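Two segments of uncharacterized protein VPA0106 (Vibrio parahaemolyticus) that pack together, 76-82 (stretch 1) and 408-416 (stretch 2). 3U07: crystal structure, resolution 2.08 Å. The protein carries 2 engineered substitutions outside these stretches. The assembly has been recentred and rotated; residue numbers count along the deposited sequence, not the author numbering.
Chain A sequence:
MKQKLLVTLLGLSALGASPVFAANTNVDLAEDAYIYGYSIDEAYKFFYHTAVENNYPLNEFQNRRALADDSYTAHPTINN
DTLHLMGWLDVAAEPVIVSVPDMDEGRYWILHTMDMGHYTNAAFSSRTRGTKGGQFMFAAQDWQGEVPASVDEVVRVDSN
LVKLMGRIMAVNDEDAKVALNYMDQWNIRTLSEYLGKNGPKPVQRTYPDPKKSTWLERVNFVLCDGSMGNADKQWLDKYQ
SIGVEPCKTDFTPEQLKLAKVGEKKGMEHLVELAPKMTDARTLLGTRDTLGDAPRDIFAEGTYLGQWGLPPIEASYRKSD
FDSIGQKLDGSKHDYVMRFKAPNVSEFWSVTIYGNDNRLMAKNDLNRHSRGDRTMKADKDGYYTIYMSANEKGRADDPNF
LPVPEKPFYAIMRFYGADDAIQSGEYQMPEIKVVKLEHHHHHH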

# COMPACT_ATOMS: atom_id res chain seq x y z
N PRO A 76 -9.00 4.09 -9.06
CA PRO A 76 -8.52 2.78 -9.53
C PRO A 76 -7.02 2.73 -9.81
O PRO A 76 -6.21 2.87 -8.89
N THR A 77 -6.66 2.51 -11.07
CA THR A 77 -5.26 2.42 -11.49
C THR A 77 -4.58 1.26 -10.76
O THR A 77 -3.56 1.45 -10.08
N ILE A 78 -5.14 0.06 -10.90
CA ILE A 78 -4.61 -1.13 -10.24
C ILE A 78 -3.67 -1.96 -11.12
O ILE A 78 -3.80 -1.98 -12.34
N ASN A 79 -2.75 -2.65 -10.45
CA ASN A 79 -1.74 -3.50 -11.08
C ASN A 79 -2.23 -4.50 -12.12
O ASN A 79 -3.24 -5.17 -11.92
N ASN A 80 -1.49 -4.60 -13.21
CA ASN A 80 -1.77 -5.56 -14.27
C ASN A 80 -0.61 -6.55 -14.11
O ASN A 80 -0.42 -7.46 -14.92
N ASP A 81 0.14 -6.35 -13.03
CA ASP A 81 1.31 -7.16 -12.71
C ASP A 81 1.07 -8.34 -11.77
O ASP A 81 1.70 -9.39 -11.91
N THR A 82 0.16 -8.19 -10.81
CA THR A 82 -0.05 -9.24 -9.83
C THR A 82 -1.48 -9.59 -9.43
O THR A 82 -2.41 -8.80 -9.63
N PHE A 408 -5.24 9.09 -22.26
CA PHE A 408 -4.76 8.00 -21.42
C PHE A 408 -3.55 8.45 -20.64
O PHE A 408 -2.98 9.52 -20.90
N TYR A 409 -3.16 7.66 -19.65
CA TYR A 409 -1.97 7.95 -18.88
C TYR A 409 -1.23 6.64 -18.70
O TYR A 409 -1.82 5.57 -18.82
N ALA A 410 0.06 6.73 -18.44
CA ALA A 410 0.87 5.54 -18.26
C ALA A 410 1.45 5.53 -16.86
O ALA A 410 1.90 6.55 -16.36
N ILE A 411 1.41 4.36 -16.23
CA ILE A 411 1.95 4.18 -14.89
C ILE A 411 3.14 3.23 -14.96
O ILE A 411 2.99 2.09 -15.39
N MSE A 412 4.32 3.70 -14.56
CA MSE A 412 5.49 2.84 -14.56
C MSE A 412 5.72 2.35 -13.13
O MSE A 412 5.67 3.14 -12.18
N ARG A 413 5.93 1.05 -12.97
CA ARG A 413 6.14 0.48 -11.64
C ARG A 413 7.54 -0.11 -11.52
O ARG A 413 8.06 -0.73 -12.45
N PHE A 414 8.15 0.10 -10.36
CA PHE A 414 9.50 -0.40 -10.10
C PHE A 414 9.52 -1.25 -8.83
O PHE A 414 9.15 -0.78 -7.75
N TYR A 415 9.95 -2.49 -8.97
CA TYR A 415 10.02 -3.42 -7.85
C TYR A 415 11.49 -3.68 -7.52
O TYR A 415 12.21 -4.28 -8.31
N GLY A 416 11.92 -3.23 -6.34
CA GLY A 416 13.30 -3.40 -5.94
C GLY A 416 14.14 -2.28 -6.50
O GLY A 416 15.31 -2.47 -6.86

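A β-strand presents its side chains alternately to its two sides, so a neighbouring segment need not be regular to pack against it; it has only to meet every second residue. The contact between 76-82 and 408-416 of VPA0106 illustrates the point. Tyr-409, Ile-411, Arg-413 and Tyr-415 all direct their CA-to-CB bonds toward the first stretch, while Phe-408, Ala-410, the selenomethionine Met-412 and Phe-414 lie out of its reach. From the first stretch, Thr-77 and Asp-81 point toward the strand. The opposing segment has no regular helix or strand, and its CA atoms stay well clear of the strand: those of Thr-77 and Ile-411 are 8.2 Å apart. Side chains therefore make most of the contact, 346 Å² being buried with both sides summed.

Two hydrogen bonds, each involving a tyrosine hydroxyl, tie the segments together. Tyr-409, with chi1 in p, and Thr-77, in m, bring their hydroxyls to a very short 2.5 Å between Thr-77 OG1 and Tyr-409 OH; the threonine oxygen lies at the ring edge, near its plane. Toward the other end of the contact, Tyr-415 (m) donates from OH to OD2 of Asp-81 (m) over 2.8 Å. That carboxylate oxygen is also hydrogen-bonded elsewhere in the structure, so the tyrosine is not its only partner.

Nonpolar packing is modest. The methyl CG2 of Thr-77 rests 3.5 Å from CG1 of Ile-411, which adopts m, m. One small residue thus serves both a hydroxyl and an aliphatic neighbour. Ile-78, by contrast, points away in a t, t conformation and contributes little.

Between the two tyrosines lies Arg-413, extended through m, t and t before chi4 turns to 90°. It has the largest area covered in its stretch, 82 Å², yet makes no hydrogen bond across the contact, which shows that polar proximity alone is not bonding. Its NH2 comes within 3.1 Å of Thr-77 O, near the guanidinium plane, but at a poor angle. Asn-79 (m) starts sideways and brings its end nearer: OD1 sits over one face of the guanidinium, 3.1 Å from Arg-413 NE, where the N-H bonds do not point. Its ND2 likewise approaches Tyr-415 OH at 3.0 Å without suitable geometry. Charge adds a longer-range term, with Asp-81 OD2 4.4 Å from Arg-413 NE, beyond salt-bridge range, although the same oxygen packs 3.4 Å from Arg-413 CD. NH1 and NH2 of the arginine find hydrogen-bonding partners elsewhere in the structure.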

# COMPACT_ATOMS: atom_id res chain seq x y z
CB PRO A 76 -9.35 2.56 -10.79
CG PRO A 76 -10.66 3.19 -10.42
CD PRO A 76 -10.21 4.49 -9.79
CB THR A 77 -4.47 3.72 -11.19
OG1 THR A 77 -5.22 4.85 -11.66
CG2 THR A 77 -3.13 3.70 -11.90
CB ILE A 78 -5.76 -2.05 -9.75
CG1 ILE A 78 -5.21 -3.11 -8.79
CG2 ILE A 78 -6.46 -2.70 -10.94
CD1 ILE A 78 -6.25 -4.08 -8.26
CB ASN A 79 -0.98 -4.28 -10.01
CG ASN A 79 -0.15 -3.40 -9.11
OD1 ASN A 79 -0.51 -2.26 -8.83
ND2 ASN A 79 0.96 -3.94 -8.61
CB ASN A 80 -1.72 -4.90 -15.65
CG ASN A 80 -2.15 -5.84 -16.77
OD1 ASN A 80 -3.14 -6.57 -16.64
ND2 ASN A 80 -1.43 -5.81 -17.88
CB ASP A 81 2.41 -6.30 -12.08
CG ASP A 81 2.70 -5.03 -12.86
OD1 ASP A 81 2.54 -5.03 -14.10
OD2 ASP A 81 3.12 -4.03 -12.23
CB THR A 82 0.71 -8.89 -8.52
OG1 THR A 82 0.32 -7.57 -8.09
CG2 THR A 82 2.21 -8.91 -8.75
CB PHE A 408 -4.38 6.80 -22.30
CG PHE A 408 -3.17 7.05 -23.19
CD1 PHE A 408 -1.88 6.76 -22.74
CD2 PHE A 408 -3.33 7.57 -24.47
CE1 PHE A 408 -0.77 6.99 -23.55
CE2 PHE A 408 -2.23 7.80 -25.29
CZ PHE A 408 -0.95 7.51 -24.84
CB TYR A 409 -2.28 8.60 -17.53
CG TYR A 409 -3.17 7.81 -16.60
CD1 TYR A 409 -4.56 7.87 -16.71
CD2 TYR A 409 -2.62 7.04 -15.57
CE1 TYR A 409 -5.38 7.19 -15.82
CE2 TYR A 409 -3.43 6.34 -14.68
CZ TYR A 409 -4.81 6.43 -14.81
OH TYR A 409 -5.63 5.75 -13.93
CB ALA A 410 2.00 5.51 -19.30
CB ILE A 411 0.92 3.56 -13.92
CG1 ILE A 411 -0.21 4.54 -13.63
CG2 ILE A 411 1.63 3.12 -12.64
CD1 ILE A 411 0.21 5.77 -12.85
CB MSE A 412 6.72 3.60 -15.07
CG MSE A 412 7.92 2.70 -15.36
SE MSE A 412 9.34 3.60 -16.33
CE MSE A 412 8.25 4.43 -17.68
CB ARG A 413 5.07 -0.57 -11.35
CG ARG A 413 3.67 0.04 -11.23
CD ARG A 413 2.63 -1.00 -10.85
NE ARG A 413 1.35 -0.37 -10.50
CZ ARG A 413 0.37 -0.12 -11.37
NH1 ARG A 413 0.51 -0.45 -12.64
NH2 ARG A 413 -0.75 0.46 -10.95
CB PHE A 414 10.48 0.77 -9.95
CG PHE A 414 10.34 1.83 -11.01
CD1 PHE A 414 9.31 2.77 -10.95
CD2 PHE A 414 11.26 1.91 -12.06
CE1 PHE A 414 9.19 3.77 -11.92
CE2 PHE A 414 11.15 2.91 -13.04
CZ PHE A 414 10.12 3.84 -12.96
CB TYR A 415 9.32 -4.72 -8.23
CG TYR A 415 7.86 -4.52 -8.57
CD1 TYR A 415 6.87 -4.59 -7.59
CD2 TYR A 415 7.48 -4.21 -9.87
CE1 TYR A 415 5.53 -4.36 -7.90
CE2 TYR A 415 6.14 -3.98 -10.19
CZ TYR A 415 5.18 -4.06 -9.21
OH TYR A 415 3.86 -3.82 -9.52